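Local structure of toll-receptor-related 2 (Hydra vulgaris, 4W8H) at residues Trp18-Ile32 with Pro116-Asn128. The protein is a Toll-related transmembrane receptor whose TIR domain, the part described here, probably passes on signals through contacts with other TIR domains. Sequence-based numbering, arbitrary orientation.
Unlike the reference sequence in segment 18-32: Lys26 (reference Glu), Leu27 (reference Val).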
# COMPACT_ATOMS: atom_id res chain seq x y z
N TRP A 18 -7.04 -2.87 -10.52
CA TRP A 18 -7.50 -1.75 -9.68
C TRP A 18 -6.31 -0.99 -9.15
O TRP A 18 -6.29 0.24 -9.14
CB TRP A 18 -8.36 -2.27 -8.53
CG TRP A 18 -8.95 -1.20 -7.68
CD1 TRP A 18 -10.15 -0.56 -7.87
CD2 TRP A 18 -8.42 -0.69 -6.47
NE1 TRP A 18 -10.37 0.33 -6.87
CE2 TRP A 18 -9.34 0.26 -5.97
CE3 TRP A 18 -7.26 -0.97 -5.72
CZ2 TRP A 18 -9.13 0.96 -4.77
CZ3 TRP A 18 -7.06 -0.29 -4.51
CH2 TRP A 18 -7.98 0.69 -4.06
N VAL A 19 -5.26 -1.69 -8.75
CA VAL A 19 -4.12 -0.99 -8.16
C VAL A 19 -3.47 -0.05 -9.14
O VAL A 19 -3.20 1.10 -8.79
CB VAL A 19 -3.11 -1.98 -7.54
CG1 VAL A 19 -1.80 -1.21 -7.18
CG2 VAL A 19 -3.72 -2.64 -6.32
N ILE A 20 -3.22 -0.49 -10.37
CA ILE A 20 -2.51 0.36 -11.30
C ILE A 20 -3.46 1.38 -11.93
O ILE A 20 -3.15 2.59 -11.99
CB ILE A 20 -1.83 -0.46 -12.38
CG1 ILE A 20 -0.78 -1.38 -11.75
CG2 ILE A 20 -1.20 0.46 -13.43
CD1 ILE A 20 0.38 -0.67 -11.14
N ASN A 21 -4.63 0.92 -12.39
CA ASN A 21 -5.49 1.81 -13.16
C ASN A 21 -6.33 2.73 -12.33
O ASN A 21 -6.78 3.76 -12.86
CB ASN A 21 -6.39 0.99 -14.10
CG ASN A 21 -5.59 0.17 -15.06
OD1 ASN A 21 -5.72 -1.04 -15.12
ND2 ASN A 21 -4.72 0.83 -15.80
N THR A 22 -6.58 2.38 -11.07
CA THR A 22 -7.38 3.23 -10.19
C THR A 22 -6.53 3.88 -9.11
O THR A 22 -6.42 5.10 -9.06
CB THR A 22 -8.59 2.47 -9.61
OG1 THR A 22 -9.43 2.03 -10.68
CG2 THR A 22 -9.40 3.36 -8.65
N LEU A 23 -5.90 3.07 -8.26
CA LEU A 23 -5.17 3.65 -7.13
C LEU A 23 -3.96 4.46 -7.55
O LEU A 23 -3.82 5.64 -7.18
CB LEU A 23 -4.80 2.50 -6.18
CG LEU A 23 -3.95 2.87 -4.96
CD1 LEU A 23 -4.63 3.84 -4.06
CD2 LEU A 23 -3.52 1.62 -4.22
N VAL A 24 -3.03 3.84 -8.30
CA VAL A 24 -1.84 4.59 -8.70
C VAL A 24 -2.21 5.77 -9.58
O VAL A 24 -1.69 6.87 -9.42
CB VAL A 24 -0.83 3.67 -9.43
CG1 VAL A 24 0.28 4.45 -10.08
CG2 VAL A 24 -0.25 2.65 -8.48
N PHE A 25 -3.11 5.55 -10.54
CA PHE A 25 -3.59 6.60 -11.41
C PHE A 25 -4.07 7.81 -10.62
O PHE A 25 -3.66 8.93 -10.93
CB PHE A 25 -4.72 6.03 -12.26
CG PHE A 25 -5.29 6.97 -13.30
CD1 PHE A 25 -4.53 7.33 -14.39
CD2 PHE A 25 -6.58 7.41 -13.22
CE1 PHE A 25 -5.07 8.15 -15.39
CE2 PHE A 25 -7.12 8.23 -14.21
CZ PHE A 25 -6.36 8.59 -15.27
N LYS A 26 -4.91 7.59 -9.63
CA LYS A 26 -5.43 8.71 -8.85
C LYS A 26 -4.38 9.36 -7.98
O LYS A 26 -4.37 10.60 -7.82
CB LYS A 26 -6.62 8.26 -8.05
CG LYS A 26 -7.87 8.17 -8.93
CD LYS A 26 -9.12 7.98 -8.15
CE LYS A 26 -9.44 9.13 -7.20
NZ LYS A 26 -9.43 10.49 -7.78
N LEU A 27 -3.51 8.55 -7.37
CA LEU A 27 -2.46 9.13 -6.55
C LEU A 27 -1.58 10.05 -7.36
O LEU A 27 -1.30 11.18 -6.95
CB LEU A 27 -1.62 8.01 -5.92
CG LEU A 27 -2.26 7.21 -4.78
CD1 LEU A 27 -1.48 5.90 -4.56
CD2 LEU A 27 -2.32 8.00 -3.49
N GLU A 28 -1.16 9.61 -8.54
CA GLU A 28 -0.24 10.38 -9.35
C GLU A 28 -0.92 11.64 -9.88
O GLU A 28 -0.31 12.72 -9.94
CB GLU A 28 0.38 9.50 -10.44
CG GLU A 28 1.34 8.44 -9.83
CD GLU A 28 2.15 7.70 -10.85
OE1 GLU A 28 1.68 7.47 -11.98
OE2 GLU A 28 3.28 7.32 -10.48
N ARG A 29 -2.20 11.53 -10.21
CA ARG A 29 -2.95 12.74 -10.66
C ARG A 29 -3.04 13.79 -9.56
O ARG A 29 -3.10 14.99 -9.83
CB ARG A 29 -4.33 12.35 -11.17
CG ARG A 29 -4.27 11.73 -12.55
CD ARG A 29 -5.58 11.13 -12.97
NE ARG A 29 -6.61 12.14 -13.12
CZ ARG A 29 -6.91 12.76 -14.26
NH1 ARG A 29 -6.26 12.46 -15.38
NH2 ARG A 29 -7.88 13.68 -14.29
N ALA A 30 -3.08 13.31 -8.31
CA ALA A 30 -3.18 14.16 -7.13
C ALA A 30 -1.82 14.72 -6.70
O ALA A 30 -1.73 15.39 -5.67
CB ALA A 30 -3.83 13.39 -5.96
N GLY A 31 -0.77 14.46 -7.50
CA GLY A 31 0.55 14.93 -7.18
C GLY A 31 1.32 14.14 -6.15
O GLY A 31 2.35 14.60 -5.65
N ILE A 32 0.84 12.94 -5.85
CA ILE A 32 1.48 12.08 -4.87
C ILE A 32 2.50 11.19 -5.59
O ILE A 32 2.18 10.50 -6.54
CB ILE A 32 0.41 11.28 -4.10
CG1 ILE A 32 -0.45 12.27 -3.27
CG2 ILE A 32 1.08 10.19 -3.23
CD1 ILE A 32 -1.72 11.68 -2.69
N PRO A 116 -17.79 7.46 -0.77
CA PRO A 116 -17.61 8.88 -1.10
C PRO A 116 -16.51 9.61 -0.29
O PRO A 116 -16.17 10.71 -0.73
CB PRO A 116 -19.01 9.49 -0.87
CG PRO A 116 -19.95 8.35 -1.14
CD PRO A 116 -19.22 7.13 -0.58
N VAL A 117 -16.00 9.06 0.82
CA VAL A 117 -14.91 9.71 1.56
C VAL A 117 -13.56 8.96 1.52
O VAL A 117 -12.56 9.41 2.10
CB VAL A 117 -15.29 9.97 3.03
CG1 VAL A 117 -16.60 10.77 3.13
CG2 VAL A 117 -15.44 8.70 3.80
N PHE A 118 -13.53 7.85 0.82
CA PHE A 118 -12.33 7.04 0.70
C PHE A 118 -11.12 7.84 0.21
O PHE A 118 -10.06 7.83 0.83
CB PHE A 118 -12.60 5.85 -0.24
CG PHE A 118 -11.43 4.91 -0.37
CD1 PHE A 118 -11.25 3.87 0.53
CD2 PHE A 118 -10.53 5.09 -1.39
CE1 PHE A 118 -10.16 3.01 0.40
CE2 PHE A 118 -9.45 4.24 -1.53
CZ PHE A 118 -9.27 3.20 -0.64
N TRP A 119 -11.25 8.50 -0.94
CA TRP A 119 -10.08 9.15 -1.51
C TRP A 119 -9.66 10.33 -0.64
O TRP A 119 -8.49 10.54 -0.44
CB TRP A 119 -10.35 9.59 -2.97
CG TRP A 119 -10.63 8.43 -3.84
CD1 TRP A 119 -11.82 8.08 -4.43
CD2 TRP A 119 -9.71 7.41 -4.20
NE1 TRP A 119 -11.68 6.93 -5.15
CE2 TRP A 119 -10.40 6.49 -5.03
CE3 TRP A 119 -8.34 7.18 -3.95
CZ2 TRP A 119 -9.80 5.34 -5.53
CZ3 TRP A 119 -7.75 6.07 -4.52
CH2 TRP A 119 -8.48 5.15 -5.27
N ARG A 120 -10.61 11.10 -0.13
CA ARG A 120 -10.33 12.20 0.79
C ARG A 120 -9.48 11.70 1.96
O ARG A 120 -8.51 12.32 2.35
CB ARG A 120 -11.65 12.79 1.30
CG ARG A 120 -11.51 13.90 2.33
CD ARG A 120 -12.88 14.14 3.01
NE ARG A 120 -13.26 13.06 3.93
CZ ARG A 120 -14.37 13.04 4.67
NH1 ARG A 120 -14.61 12.02 5.48
NH2 ARG A 120 -15.25 14.04 4.62
N ASN A 121 -9.91 10.60 2.54
CA ASN A 121 -9.20 10.08 3.70
C ASN A 121 -7.80 9.59 3.36
O ASN A 121 -6.84 9.85 4.09
CB ASN A 121 -9.99 8.93 4.34
CG ASN A 121 -11.28 9.39 5.01
OD1 ASN A 121 -11.51 10.58 5.23
ND2 ASN A 121 -12.13 8.42 5.32
N LEU A 122 -7.68 8.89 2.24
CA LEU A 122 -6.38 8.39 1.81
C LEU A 122 -5.42 9.55 1.56
O LEU A 122 -4.29 9.58 2.07
CB LEU A 122 -6.56 7.56 0.55
CG LEU A 122 -5.28 6.99 -0.05
CD1 LEU A 122 -4.52 6.07 0.95
CD2 LEU A 122 -5.56 6.20 -1.31
N PHE A 123 -5.85 10.52 0.77
CA PHE A 123 -4.95 11.60 0.41
C PHE A 123 -4.60 12.43 1.64
O PHE A 123 -3.48 12.90 1.78
CB PHE A 123 -5.58 12.51 -0.65
CG PHE A 123 -5.81 11.88 -1.99
CD1 PHE A 123 -5.27 10.66 -2.35
CD2 PHE A 123 -6.68 12.47 -2.85
CE1 PHE A 123 -5.53 10.09 -3.57
CE2 PHE A 123 -6.95 11.91 -4.08
CZ PHE A 123 -6.38 10.71 -4.45
N ARG A 124 -5.53 12.62 2.56
CA ARG A 124 -5.27 13.39 3.77
C ARG A 124 -4.18 12.73 4.61
O ARG A 124 -3.30 13.40 5.17
CB ARG A 124 -6.57 13.53 4.57
CG ARG A 124 -6.46 14.39 5.80
CD ARG A 124 -7.71 14.22 6.63
NE ARG A 124 -8.90 14.80 6.02
CZ ARG A 124 -10.07 14.19 5.84
NH1 ARG A 124 -11.05 14.88 5.30
NH2 ARG A 124 -10.29 12.93 6.22
N ASP A 125 -4.24 11.41 4.71
CA ASP A 125 -3.24 10.74 5.51
C ASP A 125 -1.86 10.85 4.89
O ASP A 125 -0.84 11.08 5.59
CB ASP A 125 -3.54 9.28 5.79
CG ASP A 125 -2.60 8.71 6.83
OD1 ASP A 125 -2.67 9.15 7.99
OD2 ASP A 125 -1.76 7.87 6.51
N ILE A 126 -1.81 10.66 3.58
CA ILE A 126 -0.55 10.72 2.86
C ILE A 126 0.06 12.11 3.02
O ILE A 126 1.26 12.24 3.27
CB ILE A 126 -0.75 10.36 1.39
CG1 ILE A 126 -1.19 8.90 1.32
CG2 ILE A 126 0.52 10.68 0.58
CD1 ILE A 126 -1.55 8.44 -0.04
N ARG A 127 -0.77 13.14 2.92
CA ARG A 127 -0.31 14.53 2.95
C ARG A 127 -0.01 15.03 4.35
O ARG A 127 0.68 16.02 4.49
CB ARG A 127 -1.34 15.40 2.26
CG ARG A 127 -1.40 15.13 0.78
CD ARG A 127 -2.65 15.75 0.15
NE ARG A 127 -2.64 15.70 -1.30
CZ ARG A 127 -3.73 15.81 -2.07
NH1 ARG A 127 -4.94 15.93 -1.53
NH2 ARG A 127 -3.61 15.81 -3.40
N ASN A 128 -0.50 14.33 5.38
CA ASN A 128 -0.35 14.72 6.80
C ASN A 128 1.08 14.52 7.18
O ASN A 128 1.58 13.40 7.03
CB ASN A 128 -1.22 13.82 7.69
CG ASN A 128 -1.35 14.33 9.11
OD1 ASN A 128 -0.56 15.17 9.56
ND2 ASN A 128 -2.36 13.82 9.84
O HOH W 1 -0.73 15.73 -3.22
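Lys26 lies across one face of the Trp119 indole. The bend at chi3 (62°) lays Lys26 CE over the five-membered ring, 3.5 Å from Trp119 CD2; the bend at chi4 (51°) places NZ. Lys26 NZ stands over the same face in a cation-pi contact, 4.7 Å from the centroid of the Trp119 five-membered ring. Phe118 CD2 covers the opposite indole face. Thr22 CG2 reaches Trp119 CZ2 at 3.7 Å, and Leu23 CD1 meets the indole edge. An alanine in place of Trp119 would probably open a gap beside Thr22 and Leu23 and deprive the Lys26 ammonium of its aromatic partner.

One turn on, the Phe123 ring sits between the helices. Ala30 CB packs over one face in a CH-pi contact. Ile32 CD1 touches Phe123 CD1 at 3.7 Å, and Leu27 CD2 lies 3.6 Å from Ile126 CD1. Past the end of helix 18-29, Arg127 NH2 donates to a lone pair of Ala30 O (3.0 Å), and water 1 bridges that oxygen and Arg127 NE.

Leu27 and Ile126 also touch strand 5-10. Helix segments 18-29 and 116-127 cross at -58° and cover the same side of the parallel sheet, with strand order 2-1-3-4-5, as in the flavodoxin-like TIR fold.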